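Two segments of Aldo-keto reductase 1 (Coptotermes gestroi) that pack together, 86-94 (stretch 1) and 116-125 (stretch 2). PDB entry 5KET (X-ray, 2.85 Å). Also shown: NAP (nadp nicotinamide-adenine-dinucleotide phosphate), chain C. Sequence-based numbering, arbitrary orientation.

Stretch 1 (86-94) TKLPPIGNR
Stretch 2, residues 116-125: LYLIHLPVGF

Parallel β-strands pair by staggered bonding, and two segments of this aldo-keto reductase illustrate how such pairing continues past the strand ends. Strands 86-88 and 116-119 run parallel, their axes 35° apart and 4.6 Å at closest approach, with Thr 86, Lys 87 and Leu 88 in register with Tyr 117, Leu 118 and Ile 119.

The ladder opens at Leu 116, whose O accepts from Thr 86 N at 3.2 Å. Tyr 117 (chi1 t, chi2 41°) lies on the same sheet face as Thr 86 (t) and Leu 88 (t, p); its ring reaches forward along stretch 1, bringing CZ 3.9 Å from Leu 88 CB. Leu 118 (m, t), extended at phi/psi -111/146, bonds in both directions: its N donates to Thr 86 O at 3.2 Å, and its O receives Leu 88 N at 2.8 Å, nearly linear at 168°. On the opposite face its CB meets CG of Lys 87 (m, chi2 142°, t, t) at 3.8 Å, aliphatic against aliphatic.

Beyond Ile 119 (m, t) the strand ends. His 120 turns to -58/-46, yet its N still makes a weak bond to Leu 88 O, 3.4 Å long. Its ring (chi1 t, chi2 33°) places ND1 3.2 Å from Lys 87 CD and CE1 3.4 Å from NADP O7N. Leu 121 then offers CB to Pro 90 CG at 3.9 Å.

Pro 122 and Val 123 point away; the chain returns at Gly 124 (-89/148), whose CA approaches Pro 90 O at 3.3 Å. Here Pro 90 begins a short 3-10 segment (-50/-22). Phe 125 (-103/148) donates N to Pro 90 O at 2.7 Å and 166°, while its ring (m, chi2 -15°) receives Pro 90 CB over one face, 3.4 Å from the centroid: a CH-pi contact, 5° off the ring normal. Ile 91 (p, t) lies at the ring edge, its CG2 3.6 Å from Phe 125 CB.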

# COMPACT_ATOMS: atom_id res chain seq x y z
N THR A 86 4.61 -1.94 -7.22
CA THR A 86 3.69 -3.06 -7.39
C THR A 86 4.07 -4.16 -6.41
O THR A 86 5.10 -4.10 -5.74
CB THR A 86 3.66 -3.58 -8.83
OG1 THR A 86 2.50 -4.41 -9.01
CG2 THR A 86 4.91 -4.37 -9.14
N LYS A 87 3.22 -5.18 -6.32
CA LYS A 87 3.30 -6.15 -5.24
C LYS A 87 3.14 -7.57 -5.76
O LYS A 87 2.54 -7.81 -6.81
CB LYS A 87 2.25 -5.85 -4.17
CG LYS A 87 2.33 -4.44 -3.62
CD LYS A 87 0.95 -3.87 -3.39
CE LYS A 87 1.02 -2.43 -2.97
NZ LYS A 87 -0.34 -1.87 -2.81
N LEU A 88 3.69 -8.51 -5.00
CA LEU A 88 3.63 -9.93 -5.32
C LEU A 88 2.32 -10.54 -4.81
O LEU A 88 2.04 -10.43 -3.61
CB LEU A 88 4.82 -10.67 -4.73
CG LEU A 88 4.75 -12.19 -4.84
CD1 LEU A 88 5.27 -12.65 -6.19
CD2 LEU A 88 5.50 -12.87 -3.70
N PRO A 89 1.54 -11.19 -5.66
CA PRO A 89 0.22 -11.64 -5.23
C PRO A 89 0.31 -12.77 -4.22
O PRO A 89 1.20 -13.63 -4.32
CB PRO A 89 -0.44 -12.12 -6.54
CG PRO A 89 0.49 -11.83 -7.62
CD PRO A 89 1.81 -11.49 -7.07
N PRO A 90 -0.62 -12.84 -3.26
CA PRO A 90 -0.62 -13.95 -2.29
C PRO A 90 -0.50 -15.33 -2.92
O PRO A 90 -0.06 -16.27 -2.25
CB PRO A 90 -1.96 -13.77 -1.56
CG PRO A 90 -2.23 -12.31 -1.64
CD PRO A 90 -1.68 -11.86 -2.97
N ILE A 91 -0.85 -15.47 -4.20
CA ILE A 91 -0.66 -16.74 -4.90
C ILE A 91 0.77 -16.96 -5.33
O ILE A 91 1.06 -17.97 -5.98
CB ILE A 91 -1.57 -16.88 -6.14
CG1 ILE A 91 -1.24 -15.78 -7.15
CG2 ILE A 91 -3.03 -16.87 -5.73
CD1 ILE A 91 -1.99 -15.93 -8.47
N GLY A 92 1.68 -16.04 -5.00
CA GLY A 92 3.08 -16.21 -5.30
C GLY A 92 3.99 -16.15 -4.09
O GLY A 92 5.20 -15.94 -4.25
N ASN A 93 3.45 -16.34 -2.88
CA ASN A 93 4.26 -16.31 -1.66
C ASN A 93 5.04 -17.61 -1.50
O ASN A 93 4.96 -18.32 -0.50
CB ASN A 93 3.39 -16.03 -0.45
CG ASN A 93 2.59 -14.80 -0.62
OD1 ASN A 93 2.12 -14.52 -1.71
ND2 ASN A 93 2.44 -14.04 0.44
N ARG A 94 5.82 -17.90 -2.53
CA ARG A 94 6.77 -18.98 -2.55
C ARG A 94 7.97 -18.47 -3.34
O ARG A 94 7.80 -17.79 -4.35
CB ARG A 94 6.16 -20.25 -3.17
CG ARG A 94 5.65 -20.02 -4.58
CD ARG A 94 4.49 -20.94 -4.95
NE ARG A 94 3.22 -20.46 -4.41
CZ ARG A 94 2.61 -21.00 -3.36
NH1 ARG A 94 3.14 -22.05 -2.75
NH2 ARG A 94 1.47 -20.50 -2.92
N LEU A 116 9.82 -0.26 -6.43
CA LEU A 116 9.55 -0.87 -5.14
C LEU A 116 8.64 -2.07 -5.33
O LEU A 116 7.55 -1.94 -5.89
CB LEU A 116 8.91 0.14 -4.20
CG LEU A 116 8.54 -0.41 -2.83
CD1 LEU A 116 9.78 -0.85 -2.08
CD2 LEU A 116 7.76 0.62 -2.04
N TYR A 117 9.08 -3.24 -4.84
CA TYR A 117 8.33 -4.49 -4.95
C TYR A 117 8.04 -5.02 -3.56
O TYR A 117 8.97 -5.30 -2.79
CB TYR A 117 9.11 -5.52 -5.77
CG TYR A 117 8.27 -6.63 -6.34
CD1 TYR A 117 7.02 -6.36 -6.88
CD2 TYR A 117 8.72 -7.94 -6.35
CE1 TYR A 117 6.24 -7.37 -7.41
CE2 TYR A 117 7.95 -8.96 -6.88
CZ TYR A 117 6.72 -8.66 -7.41
OH TYR A 117 5.95 -9.68 -7.94
N LEU A 118 6.76 -5.18 -3.23
CA LEU A 118 6.36 -5.60 -1.90
C LEU A 118 5.78 -7.00 -1.90
O LEU A 118 5.10 -7.42 -2.84
CB LEU A 118 5.31 -4.66 -1.31
CG LEU A 118 5.51 -3.16 -1.48
CD1 LEU A 118 4.35 -2.47 -0.78
CD2 LEU A 118 6.87 -2.76 -0.93
N ILE A 119 6.03 -7.72 -0.81
CA ILE A 119 5.23 -8.89 -0.51
C ILE A 119 3.86 -8.39 -0.06
O ILE A 119 3.71 -7.82 1.02
CB ILE A 119 5.88 -9.79 0.55
CG1 ILE A 119 7.40 -9.87 0.30
CG2 ILE A 119 5.26 -11.17 0.51
CD1 ILE A 119 8.11 -10.96 1.09
N HIS A 120 2.86 -8.58 -0.92
CA HIS A 120 1.54 -8.02 -0.69
C HIS A 120 0.96 -8.50 0.64
O HIS A 120 0.47 -7.69 1.44
CB HIS A 120 0.63 -8.39 -1.85
CG HIS A 120 -0.58 -7.53 -2.00
ND1 HIS A 120 -0.58 -6.18 -1.70
CD2 HIS A 120 -1.82 -7.81 -2.46
CE1 HIS A 120 -1.78 -5.68 -1.94
NE2 HIS A 120 -2.55 -6.65 -2.41
N LEU A 121 1.05 -9.81 0.90
CA LEU A 121 0.46 -10.45 2.09
C LEU A 121 1.37 -11.53 2.69
O LEU A 121 1.81 -12.43 1.97
CB LEU A 121 -0.91 -11.06 1.78
CG LEU A 121 -2.10 -10.32 2.41
CD1 LEU A 121 -2.29 -8.96 1.77
CD2 LEU A 121 -3.36 -11.15 2.32
N PRO A 122 1.60 -11.48 4.01
CA PRO A 122 2.24 -12.59 4.70
C PRO A 122 1.56 -13.93 4.45
O PRO A 122 2.21 -14.98 4.58
CB PRO A 122 2.14 -12.20 6.17
CG PRO A 122 1.65 -10.82 6.22
CD PRO A 122 1.14 -10.41 4.89
N VAL A 123 0.27 -13.94 4.18
CA VAL A 123 -0.51 -15.17 4.05
C VAL A 123 -0.50 -15.57 2.59
O VAL A 123 -0.94 -14.81 1.72
CB VAL A 123 -1.95 -14.98 4.56
CG1 VAL A 123 -2.78 -16.23 4.30
CG2 VAL A 123 -1.95 -14.59 6.04
N GLY A 124 -0.00 -16.77 2.31
CA GLY A 124 0.05 -17.25 0.94
C GLY A 124 -1.20 -18.00 0.53
O GLY A 124 -1.87 -18.64 1.33
N PHE A 125 -1.54 -17.89 -0.75
CA PHE A 125 -2.52 -18.75 -1.38
C PHE A 125 -1.77 -19.78 -2.20
O PHE A 125 -0.68 -19.51 -2.72
CB PHE A 125 -3.48 -17.98 -2.30
CG PHE A 125 -4.12 -16.77 -1.67
CD1 PHE A 125 -4.10 -16.56 -0.31
CD2 PHE A 125 -4.75 -15.84 -2.48
CE1 PHE A 125 -4.68 -15.44 0.25
CE2 PHE A 125 -5.34 -14.73 -1.93
CZ PHE A 125 -5.30 -14.52 -0.56
PA NAP C . -8.30 6.00 0.72
O1A NAP C . -7.55 6.32 -0.56
O2A NAP C . -8.05 6.59 1.91
O5B NAP C . -9.93 5.99 0.32
C5B NAP C . -10.04 6.40 -1.02
C4B NAP C . -11.53 6.56 -1.27
O4B NAP C . -11.91 7.85 -0.86
C3B NAP C . -11.92 6.33 -2.75
O3B NAP C . -13.16 5.70 -2.81
C2B NAP C . -12.06 7.76 -3.32
O2B NAP C . -13.15 7.93 -4.10
C1B NAP C . -12.22 8.64 -2.01
N9A NAP C . -11.32 9.78 -2.03
C8A NAP C . -10.01 9.84 -2.54
N7A NAP C . -9.45 11.07 -2.40
C5A NAP C . -10.45 11.83 -1.78
C6A NAP C . -10.49 13.17 -1.36
N6A NAP C . -9.41 14.00 -1.56
N1A NAP C . -11.59 13.70 -0.76
C2A NAP C . -12.65 12.82 -0.60
N3A NAP C . -12.76 11.52 -0.94
C4A NAP C . -11.62 11.05 -1.54
O3 NAP C . -7.86 4.47 1.01
PN NAP C . -7.82 3.45 -0.19
O1N NAP C . -8.38 3.88 -1.47
O2N NAP C . -8.05 2.07 0.37
O5D NAP C . -6.08 3.33 -0.51
C5D NAP C . -5.98 2.85 -1.77
C4D NAP C . -4.55 2.56 -2.04
O4D NAP C . -4.04 1.92 -0.88
C3D NAP C . -4.57 1.49 -3.15
O3D NAP C . -4.28 2.06 -4.36
C2D NAP C . -3.42 0.61 -2.78
O2D NAP C . -2.26 1.09 -3.32
C1D NAP C . -3.30 0.77 -1.26
N1N NAP C . -3.89 -0.48 -0.71
C2N NAP C . -3.05 -1.43 -0.22
C3N NAP C . -3.56 -2.61 0.26
C7N NAP C . -2.63 -3.59 0.79
O7N NAP C . -1.40 -3.49 0.68
N7N NAP C . -3.18 -4.68 1.44
C4N NAP C . -4.94 -2.87 0.24
C5N NAP C . -5.78 -1.90 -0.28
C6N NAP C . -5.26 -0.71 -0.76
P2B NAP C . -12.95 8.28 -5.85
O1X NAP C . -12.18 7.02 -6.23
O2X NAP C . -14.32 8.48 -6.42
O3X NAP C . -11.97 9.45 -5.75